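Long-range contacts in glucose-6-phosphate isomerase (Plasmodium falciparum, PDB 3QKI), which probably interconverts alpha-D-glucose 6-phosphate and beta-D-fructose 6-phosphate, the second step of glycolysis: residues Y84-L90 with A539-L543; T160-F166 with S279-V283; Y190-M195 with S451-I455. All blocks are in the same frame, centred on the assembly; numbering follows the deposited sequence. Where two conformers were deposited one is given.

Contact 1: residues Y84-L90 with A539-L543; sequences YAEEVEL and AEGFL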
loop_
_atom_site.group_PDB
_atom_site.type_symbol
_atom_site.label_atom_id
_atom_site.label_comp_id
_atom_site.label_asym_id
_atom_site.label_seq_id
_atom_site.Cartn_x
_atom_site.Cartn_y
_atom_site.Cartn_z
ATOM N N TYR A 84 -31.213 6.314 -11.887
ATOM C CA TYR A 84 -31.037 5.310 -10.834
ATOM C C TYR A 84 -30.842 5.995 -9.452
ATOM O O TYR A 84 -31.489 5.596 -8.494
ATOM C CB TYR A 84 -29.886 4.341 -11.162
ATOM C CG TYR A 84 -29.654 3.368 -10.034
ATOM C CD1 TYR A 84 -28.693 3.621 -9.056
ATOM C CD2 TYR A 84 -30.451 2.235 -9.889
ATOM C CE1 TYR A 84 -28.508 2.751 -7.986
ATOM C CE2 TYR A 84 -30.291 1.374 -8.807
ATOM C CZ TYR A 84 -29.313 1.632 -7.863
ATOM O OH TYR A 84 -29.101 0.766 -6.832
ATOM N N ALA A 85 -29.987 7.032 -9.361
ATOM C CA ALA A 85 -29.784 7.800 -8.119
ATOM C C ALA A 85 -31.130 8.385 -7.626
ATOM O O ALA A 85 -31.424 8.324 -6.425
ATOM C CB ALA A 85 -28.790 8.922 -8.351
ATOM N N GLU A 86 -31.965 8.878 -8.549
ATOM C CA GLU A 86 -33.314 9.409 -8.226
ATOM C C GLU A 86 -34.247 8.280 -7.719
ATOM O O GLU A 86 -34.936 8.445 -6.714
ATOM C CB GLU A 86 -33.930 10.067 -9.471
ATOM C CG GLU A 86 -33.335 11.424 -9.771
ATOM C CD GLU A 86 -33.598 12.015 -11.144
ATOM O OE1 GLU A 86 -34.234 11.343 -11.989
ATOM O OE2 GLU A 86 -33.136 13.155 -11.381
ATOM N N GLU A 87 -34.228 7.122 -8.395
ATOM C CA GLU A 87 -35.037 5.969 -8.020
ATOM C C GLU A 87 -34.702 5.397 -6.624
ATOM O O GLU A 87 -35.608 4.928 -5.934
ATOM C CB GLU A 87 -34.995 4.903 -9.105
ATOM C CG GLU A 87 -36.255 4.060 -9.110
ATOM C CD GLU A 87 -36.394 3.001 -10.181
ATOM O OE1 GLU A 87 -35.783 3.138 -11.264
ATOM O OE2 GLU A 87 -37.184 2.057 -9.957
ATOM N N VAL A 88 -33.427 5.448 -6.201
ATOM C CA VAL A 88 -33.040 5.006 -4.846
ATOM C C VAL A 88 -33.181 6.140 -3.811
ATOM O O VAL A 88 -32.862 5.938 -2.634
ATOM C CB VAL A 88 -31.636 4.350 -4.743
ATOM C CG1 VAL A 88 -31.568 3.061 -5.513
ATOM C CG2 VAL A 88 -30.524 5.306 -5.158
ATOM N N GLU A 89 -33.635 7.327 -4.248
ATOM C CA GLU A 89 -33.854 8.511 -3.404
ATOM C C GLU A 89 -32.567 8.955 -2.721
ATOM O O GLU A 89 -32.554 9.246 -1.526
ATOM C CB GLU A 89 -34.995 8.274 -2.382
ATOM C CG GLU A 89 -36.317 7.920 -3.027
ATOM C CD GLU A 89 -37.448 7.732 -2.041
ATOM O OE1 GLU A 89 -37.459 6.700 -1.331
ATOM O OE2 GLU A 89 -38.333 8.615 -1.990
ATOM N N LEU A 90 -31.480 8.997 -3.501
ATOM C CA LEU A 90 -30.166 9.364 -3.023
ATOM C C LEU A 90 -30.167 10.736 -2.357
ATOM O O LEU A 90 -29.620 10.853 -1.268
ATOM C CB LEU A 90 -29.129 9.302 -4.161
ATOM C CG LEU A 90 -27.690 9.697 -3.821
ATOM C CD1 LEU A 90 -27.114 8.786 -2.773
ATOM C CD2 LEU A 90 -26.822 9.652 -5.049
ATOM N N ALA A 539 -22.477 8.472 -0.704
ATOM C CA ALA A 539 -23.381 8.360 -1.856
ATOM C C ALA A 539 -23.413 6.925 -2.353
ATOM O O ALA A 539 -24.491 6.404 -2.631
ATOM C CB ALA A 539 -22.941 9.290 -2.982
ATOM N N GLU A 540 -22.243 6.268 -2.418
ATOM C CA GLU A 540 -22.146 4.919 -2.911
ATOM C C GLU A 540 -22.846 3.875 -2.028
ATOM O O GLU A 540 -23.440 2.930 -2.560
ATOM C CB GLU A 540 -20.695 4.548 -3.250
ATOM C CG GLU A 540 -20.619 3.449 -4.287
ATOM C CD GLU A 540 -19.258 3.207 -4.896
ATOM O OE1 GLU A 540 -18.307 3.967 -4.594
ATOM O OE2 GLU A 540 -19.149 2.256 -5.704
ATOM N N GLY A 541 -22.799 4.057 -0.702
ATOM C CA GLY A 541 -23.468 3.153 0.236
ATOM C C GLY A 541 -24.971 3.171 0.016
ATOM O O GLY A 541 -25.603 2.114 0.006
ATOM N N PHE A 542 -25.532 4.362 -0.261
ATOM C CA PHE A 542 -26.957 4.529 -0.568
ATOM C C PHE A 542 -27.329 3.931 -1.920
ATOM O O PHE A 542 -28.372 3.284 -2.024
ATOM C CB PHE A 542 -27.427 5.985 -0.439
ATOM C CG PHE A 542 -27.424 6.506 0.996
ATOM C CD1 PHE A 542 -27.994 5.766 2.026
ATOM C CD2 PHE A 542 -26.883 7.758 1.301
ATOM C CE1 PHE A 542 -28.023 6.261 3.337
ATOM C CE2 PHE A 542 -26.875 8.235 2.619
ATOM C CZ PHE A 542 -27.440 7.479 3.629
ATOM N N LEU A 543 -26.443 4.064 -2.926
ATOM C CA LEU A 543 -26.641 3.430 -4.241
ATOM C C LEU A 543 -26.650 1.899 -4.066
ATOM O O LEU A 543 -27.467 1.217 -4.685
ATOM C CB LEU A 543 -25.533 3.822 -5.244
ATOM C CG LEU A 543 -25.424 5.292 -5.660
ATOM C CD1 LEU A 543 -24.243 5.476 -6.607
ATOM C CD2 LEU A 543 -26.716 5.802 -6.291
#
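L543 is the bump of this contact, and the end of helix 75-87 with the turn that follows is the hollow. Its CD2 methyl drops into a pocket walled by Y84, A85, V88 and L90. Y84 CE1 stands 3.9 Å from L543 CD2 on one wall, while V88 CG2 and L90 CD2 each come to 4.0 Å from it. A85 lines the pocket more loosely, with its CB 4.3 Å from L543 CD2. A second bump goes the other way: L90 CD1 fits a notch on the flank of helix 523-543, between the backbone of A539 and the root of the F542 side chain, 3.5 Å from A539 O and 3.7 Å from F542 CB. The side chains of L90 and F542 cross at about a right angle. A chi1 of 179° swings L90 CG away from the backbone N and sends the two methyls across to the other helix.

One polar bond closes the rim of the pocket. Y84 OH donates to L543 O over 2.7 Å, in the carbonyl plane and with a C=O...O angle of 152°, so the phenol reaches past the leucine side chain and grips the backbone at the helix end. F365 stacks on the same phenol ring, and L362 of helix 356-371 backs L543.

Both helices come from the mixed-sheet domain: helix 75-87 follows strand 64-70, and helix 523-543 follows strand 513-518. The helix end that lines the hollow is closed by a Schellman motif: E89 turns to positive phi, E89 N bonds back to E86 O and L90 N to A85 O, and the chain passes at once into helix 90-99.

Contact 2: residues T160-F166 with S279-V283; sequences TCKNTKF and SKHMV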
loop_
_atom_site.group_PDB
_atom_site.type_symbol
_atom_site.label_atom_id
_atom_site.label_comp_id
_atom_site.label_asym_id
_atom_site.label_seq_id
_atom_site.Cartn_x
_atom_site.Cartn_y
_atom_site.Cartn_z
ATOM N N THR A 160 7.649 21.812 27.941
ATOM C CA THR A 160 7.996 20.468 28.400
ATOM C C THR A 160 8.326 20.555 29.896
ATOM O O THR A 160 8.341 21.660 30.455
ATOM C CB THR A 160 9.225 19.959 27.635
ATOM O OG1 THR A 160 10.362 20.734 28.006
ATOM C CG2 THR A 160 9.036 19.956 26.087
ATOM N N CYS A 161 8.651 19.422 30.518
ATOM C CA CYS A 161 9.029 19.379 31.929
ATOM C C CYS A 161 10.395 20.064 32.154
ATOM O O CYS A 161 10.686 20.478 33.284
ATOM C CB CYS A 161 9.045 17.943 32.426
ATOM S SG CYS A 161 10.203 16.890 31.535
ATOM N N LYS A 162 11.221 20.195 31.083
ATOM C CA LYS A 162 12.508 20.879 31.154
ATOM C C LYS A 162 12.396 22.353 30.720
ATOM O O LYS A 162 13.406 22.970 30.414
ATOM C CB LYS A 162 13.636 20.096 30.421
ATOM C CG LYS A 162 13.454 19.937 28.915
ATOM C CD LYS A 162 14.740 19.455 28.215
ATOM C CE LYS A 162 14.589 19.356 26.711
ATOM N NZ LYS A 162 15.734 18.654 26.065
ATOM N N ASN A 163 11.153 22.907 30.719
ATOM C CA ASN A 163 10.810 24.276 30.326
ATOM C C ASN A 163 11.346 24.670 28.935
ATOM O O ASN A 163 11.811 25.791 28.692
ATOM C CB ASN A 163 11.082 25.298 31.451
ATOM C CG ASN A 163 10.259 25.052 32.704
ATOM O OD1 ASN A 163 10.772 24.604 33.727
ATOM N ND2 ASN A 163 8.956 25.315 32.656
ATOM N N THR A 164 11.239 23.735 27.999
ATOM C CA THR A 164 11.642 23.949 26.614
ATOM C C THR A 164 10.420 23.702 25.715
ATOM O O THR A 164 9.386 23.232 26.188
ATOM C CB THR A 164 12.798 23.018 26.246
ATOM O OG1 THR A 164 12.333 21.677 26.375
ATOM C CG2 THR A 164 14.063 23.254 27.111
ATOM N N LYS A 165 10.538 24.017 24.435
ATOM C CA LYS A 165 9.463 23.783 23.497
ATOM C C LYS A 165 9.417 22.314 23.110
ATOM O O LYS A 165 10.468 21.682 22.981
ATOM C CB LYS A 165 9.672 24.631 22.249
ATOM C CG LYS A 165 8.898 25.923 22.351
ATOM C CD LYS A 165 8.904 26.603 21.065
ATOM C CE LYS A 165 7.852 26.157 20.111
ATOM N NZ LYS A 165 7.971 26.970 18.892
ATOM N N PHE A 166 8.203 21.776 22.895
ATOM C CA PHE A 166 8.061 20.396 22.403
ATOM C C PHE A 166 8.603 20.341 20.972
ATOM O O PHE A 166 8.483 21.326 20.230
ATOM C CB PHE A 166 6.594 19.960 22.419
ATOM C CG PHE A 166 6.087 19.617 23.793
ATOM C CD1 PHE A 166 6.272 18.346 24.318
ATOM C CD2 PHE A 166 5.431 20.571 24.570
ATOM C CE1 PHE A 166 5.822 18.032 25.596
ATOM C CE2 PHE A 166 4.973 20.258 25.842
ATOM C CZ PHE A 166 5.182 18.984 26.356
ATOM N N SER A 279 2.129 14.625 33.146
ATOM C CA SER A 279 0.872 15.184 32.636
ATOM C C SER A 279 1.097 16.292 31.605
ATOM O O SER A 279 0.209 16.547 30.787
ATOM C CB SER A 279 -0.027 15.671 33.774
ATOM O OG SER A 279 0.434 16.892 34.324
ATOM N N LYS A 280 2.280 16.953 31.618
ATOM C CA LYS A 280 2.570 17.995 30.629
ATOM C C LYS A 280 2.874 17.345 29.270
ATOM O O LYS A 280 2.668 17.984 28.239
ATOM C CB LYS A 280 3.774 18.850 31.032
ATOM C CG LYS A 280 3.610 19.643 32.294
ATOM C CD LYS A 280 4.915 20.307 32.618
ATOM C CE LYS A 280 4.882 21.005 33.950
ATOM N NZ LYS A 280 6.221 21.553 34.288
ATOM N N HIS A 281 3.335 16.076 29.276
ATOM C CA HIS A 281 3.744 15.318 28.083
ATOM C C HIS A 281 2.668 14.377 27.493
ATOM O O HIS A 281 2.938 13.663 26.516
ATOM C CB HIS A 281 5.036 14.537 28.398
ATOM C CG HIS A 281 6.239 15.436 28.530
ATOM N ND1 HIS A 281 7.246 15.440 27.581
ATOM C CD2 HIS A 281 6.549 16.340 29.489
ATOM C CE1 HIS A 281 8.126 16.345 27.990
ATOM N NE2 HIS A 281 7.758 16.898 29.141
ATOM N N MET A 282 1.482 14.338 28.101
ATOM C CA MET A 282 0.410 13.438 27.675
ATOM C C MET A 282 -0.898 14.130 27.414
ATOM O O MET A 282 -1.361 14.944 28.217
ATOM C CB MET A 282 0.186 12.339 28.720
ATOM C CG MET A 282 1.437 11.570 29.062
ATOM S SD MET A 282 1.081 10.143 30.070
ATOM C CE MET A 282 1.230 8.899 28.860
ATOM N N VAL A 283 -1.495 13.814 26.267
ATOM C CA VAL A 283 -2.814 14.295 25.895
ATOM C C VAL A 283 -3.707 13.143 25.422
ATOM O O VAL A 283 -3.201 12.106 24.954
ATOM C CB VAL A 283 -2.898 15.607 25.063
ATOM C CG1 VAL A 283 -1.595 16.374 25.050
ATOM C CG2 VAL A 283 -3.416 15.389 23.664
HETATM O O HOH W 1 6.757 23.369 31.811
#
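This is a contact between a loop and the start of a beta strand, centred on one histidine, at the N-terminal ends of the strands of the five-stranded parallel sheet of the Rossmann-like sugar isomerase (SIS) fold. T160-F166 leads toward strand 168-172, S279-V283 runs into and begins strand 282-285, and strand 243-248 lies between them. H281 does the joining. Its NE2 accepts from C161 N at 3.0 Å, with the donor only 13° out of the imidazole plane, while ND1 bonds to T243 O at the start of the middle strand. That pairing is consistent with a neutral ring carrying its proton on ND1, its two nitrogens tying the loop to the sheet.

The ring is wedged as well as bonded. F166 turns an edge onto one face of H281, planes at 66°, in a T-shaped pair whose closest atoms are F166 CE1 and H281 ND1, 3.6 Å apart. One face of F166 is taken by T160 CG2, 3.6 Å above the centre of the ring. C161 SG, swung in between its own backbone N and carbonyl carbon, comes to 3.4 Å from H281 NE2 and meets that ring obliquely.

Within the loop, a type I turn from T160 to N163 presents C161 N to the histidine. T160 OG1 and T164 OG1 hydrogen-bond at 2.7 Å just behind the turn. K280 stretches toward the turn, extended from chi2 onward, and its NZ also bonds N277 OD1. A single water completes the join, giving a hydrogen bond to T160 O at 2.7 Å and accepting one from K280 NZ at 3.1 Å.

Contact 3: residues Y190-M195 with S451-I455; sequences YYYYNM and SHFPI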
loop_
_atom_site.group_PDB
_atom_site.type_symbol
_atom_site.label_atom_id
_atom_site.label_comp_id
_atom_site.label_asym_id
_atom_site.label_seq_id
_atom_site.Cartn_x
_atom_site.Cartn_y
_atom_site.Cartn_z
ATOM N N TYR A 190 5.220 19.365 3.574
ATOM C CA TYR A 190 6.131 20.086 2.684
ATOM C C TYR A 190 5.544 21.378 2.211
ATOM O O TYR A 190 6.292 22.321 1.998
ATOM C CB TYR A 190 6.663 19.208 1.539
ATOM C CG TYR A 190 7.732 18.271 2.048
ATOM C CD1 TYR A 190 8.995 18.749 2.402
ATOM C CD2 TYR A 190 7.453 16.929 2.294
ATOM C CE1 TYR A 190 9.983 17.897 2.890
ATOM C CE2 TYR A 190 8.432 16.067 2.805
ATOM C CZ TYR A 190 9.701 16.556 3.088
ATOM O OH TYR A 190 10.661 15.720 3.632
ATOM N N TYR A 191 4.194 21.470 2.109
ATOM C CA TYR A 191 3.577 22.747 1.738
ATOM C C TYR A 191 3.839 23.734 2.889
ATOM O O TYR A 191 4.273 24.860 2.670
ATOM C CB TYR A 191 2.082 22.580 1.472
ATOM C CG TYR A 191 1.403 23.879 1.107
ATOM C CD1 TYR A 191 0.751 24.639 2.069
ATOM C CD2 TYR A 191 1.447 24.369 -0.195
ATOM C CE1 TYR A 191 0.146 25.855 1.748
ATOM C CE2 TYR A 191 0.860 25.594 -0.528
ATOM C CZ TYR A 191 0.215 26.334 0.451
ATOM O OH TYR A 191 -0.383 27.525 0.141
ATOM N N TYR A 192 3.646 23.263 4.127
ATOM C CA TYR A 192 3.895 24.040 5.308
ATOM C C TYR A 192 5.403 24.422 5.426
ATOM O O TYR A 192 5.712 25.606 5.577
ATOM C CB TYR A 192 3.385 23.253 6.514
ATOM C CG TYR A 192 3.865 23.759 7.853
ATOM C CD1 TYR A 192 3.359 24.946 8.401
ATOM C CD2 TYR A 192 4.802 23.044 8.590
ATOM C CE1 TYR A 192 3.777 25.395 9.653
ATOM C CE2 TYR A 192 5.236 23.490 9.827
ATOM C CZ TYR A 192 4.720 24.664 10.359
ATOM O OH TYR A 192 5.162 25.072 11.590
ATOM N N TYR A 193 6.332 23.459 5.286
ATOM C CA TYR A 193 7.772 23.792 5.393
ATOM C C TYR A 193 8.265 24.735 4.308
ATOM O O TYR A 193 9.037 25.642 4.598
ATOM C CB TYR A 193 8.680 22.567 5.318
ATOM C CG TYR A 193 8.409 21.419 6.254
ATOM C CD1 TYR A 193 7.990 21.641 7.566
ATOM C CD2 TYR A 193 8.710 20.109 5.877
ATOM C CE1 TYR A 193 7.738 20.575 8.430
ATOM C CE2 TYR A 193 8.524 19.048 6.750
ATOM C CZ TYR A 193 8.027 19.277 8.019
ATOM O OH TYR A 193 7.859 18.194 8.864
ATOM N N ASN A 194 7.870 24.476 3.058
ATOM C CA ASN A 194 8.370 25.184 1.881
ATOM C C ASN A 194 7.707 26.534 1.641
ATOM O O ASN A 194 8.419 27.520 1.432
ATOM C CB ASN A 194 8.293 24.295 0.620
ATOM C CG ASN A 194 9.087 23.015 0.749
ATOM O OD1 ASN A 194 9.890 22.844 1.671
ATOM N ND2 ASN A 194 8.883 22.087 -0.172
ATOM N N MET A 195 6.362 26.554 1.607
ATOM C CA MET A 195 5.570 27.757 1.335
ATOM C C MET A 195 5.432 28.663 2.547
ATOM O O MET A 195 5.434 29.875 2.396
ATOM C CB MET A 195 4.196 27.376 0.736
ATOM C CG MET A 195 4.184 27.320 -0.782
ATOM S SD MET A 195 5.511 26.357 -1.565
ATOM C CE MET A 195 4.893 24.785 -1.473
ATOM N N SER A 451 3.983 21.946 -8.084
ATOM C CA SER A 451 4.721 21.104 -7.156
ATOM C C SER A 451 4.833 21.779 -5.771
ATOM O O SER A 451 4.699 22.997 -5.669
ATOM C CB SER A 451 6.143 20.900 -7.688
ATOM O OG SER A 451 6.872 20.035 -6.832
ATOM N N HIS A 452 5.171 21.005 -4.722
ATOM C CA HIS A 452 5.508 21.568 -3.408
ATOM C C HIS A 452 7.022 21.899 -3.406
ATOM O O HIS A 452 7.504 22.563 -2.500
ATOM C CB HIS A 452 5.202 20.571 -2.266
ATOM C CG HIS A 452 3.748 20.492 -1.866
ATOM N ND1 HIS A 452 3.291 19.484 -1.030
ATOM C CD2 HIS A 452 2.701 21.291 -2.199
ATOM C CE1 HIS A 452 1.990 19.700 -0.888
ATOM N NE2 HIS A 452 1.588 20.768 -1.580
ATOM N N PHE A 453 7.790 21.355 -4.381
ATOM C CA PHE A 453 9.236 21.568 -4.486
ATOM C C PHE A 453 9.638 21.654 -5.974
ATOM O O PHE A 453 10.241 20.725 -6.488
ATOM C CB PHE A 453 10.003 20.462 -3.735
ATOM C CG PHE A 453 11.455 20.791 -3.456
ATOM C CD1 PHE A 453 11.799 21.727 -2.486
ATOM C CD2 PHE A 453 12.481 20.149 -4.156
ATOM C CE1 PHE A 453 13.145 22.016 -2.223
ATOM C CE2 PHE A 453 13.822 20.442 -3.891
ATOM C CZ PHE A 453 14.142 21.379 -2.937
ATOM N N PRO A 454 9.276 22.740 -6.693
ATOM C CA PRO A 454 9.590 22.794 -8.132
ATOM C C PRO A 454 11.091 22.775 -8.419
ATOM O O PRO A 454 11.893 23.414 -7.743
ATOM C CB PRO A 454 8.919 24.087 -8.609
ATOM C CG PRO A 454 8.691 24.883 -7.407
ATOM C CD PRO A 454 8.555 23.955 -6.255
ATOM N N ILE A 455 11.458 21.951 -9.365
ATOM C CA ILE A 455 12.816 21.790 -9.844
ATOM C C ILE A 455 12.808 21.984 -11.341
ATOM O O ILE A 455 11.979 21.395 -12.042
ATOM C CB ILE A 455 13.449 20.419 -9.446
ATOM C CG1 ILE A 455 13.590 20.280 -7.912
ATOM C CG2 ILE A 455 14.803 20.240 -10.150
ATOM C CD1 ILE A 455 14.034 18.926 -7.441
#
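The imidazole of H452 lies with one face against the root of a tyrosine side chain instead of against its ring: Y191 CB sits over it in a CH-pi contact, 3.8 Å from the centroid and 19° off the ring normal. Y191 CB is nearest to H452 NE2, at 3.6 Å. Y191 CG points away from the backbone N (chi1 179°), which carries the phenol past the imidazole at a slant, and Y191 CD2 stays 3.9 Å from H452 CD2. The rotation of the histidine is set from outside the pair, because NE2 bonds L521 O and ND1 takes the amide of N384; F382 adds an edge-to-face ring contact.

In a wider, pi-type turn of the helix (192-195), N194 secures the loop backbone. Its ND2 donates to H452 O over 2.7 Å, a nearly straight bond that leaves N194 close to its own amide plane yet arrives 42° above the plane of the carbonyl. The opposite end of this amide is held too, with OD1 accepting from Y212, so the group is pinned at both ends. ND2 also comes to 3.7 Å from F453 CD1, at the edge of that ring. M195, bent at its second and third side-chain torsions, curls CE back to 3.6 Å from H452 O. The loop has its own brace, an ST turn in which F453 N bonds S451 OG at 2.9 Å.

Across the dimer interface, N229 of the second subunit accepts from H452 N, and N232 of that subunit packs on Y190 and F453. In the fold, the contact ties the far end of helix 179-197, which follows strand 168-172 of the parallel sheet, to the loop between strand 443-448 of the mixed sheet and helix 464-481.

Contact 1 closes a loop of the chain that contains the other two. Its centre lies about 50 Å from that of contact 2 and about 40 Å from that of contact 3, across the middle of the subunit. Contacts 2 and 3 interleave along the sequence and are closer, with nearest atoms about 8 Å apart. Contact 1 belongs to the mixed sheet's surroundings and contact 2 to the parallel sheet, while contact 3 bridges the two and touches the second subunit. All three lie away from the fructose 6-phosphate site. Still, sugar-binding G176 and S177 lie just before helix 179-197 of contact 3, and S249-T251 follow the strand that T243, partner of contact 2, begins.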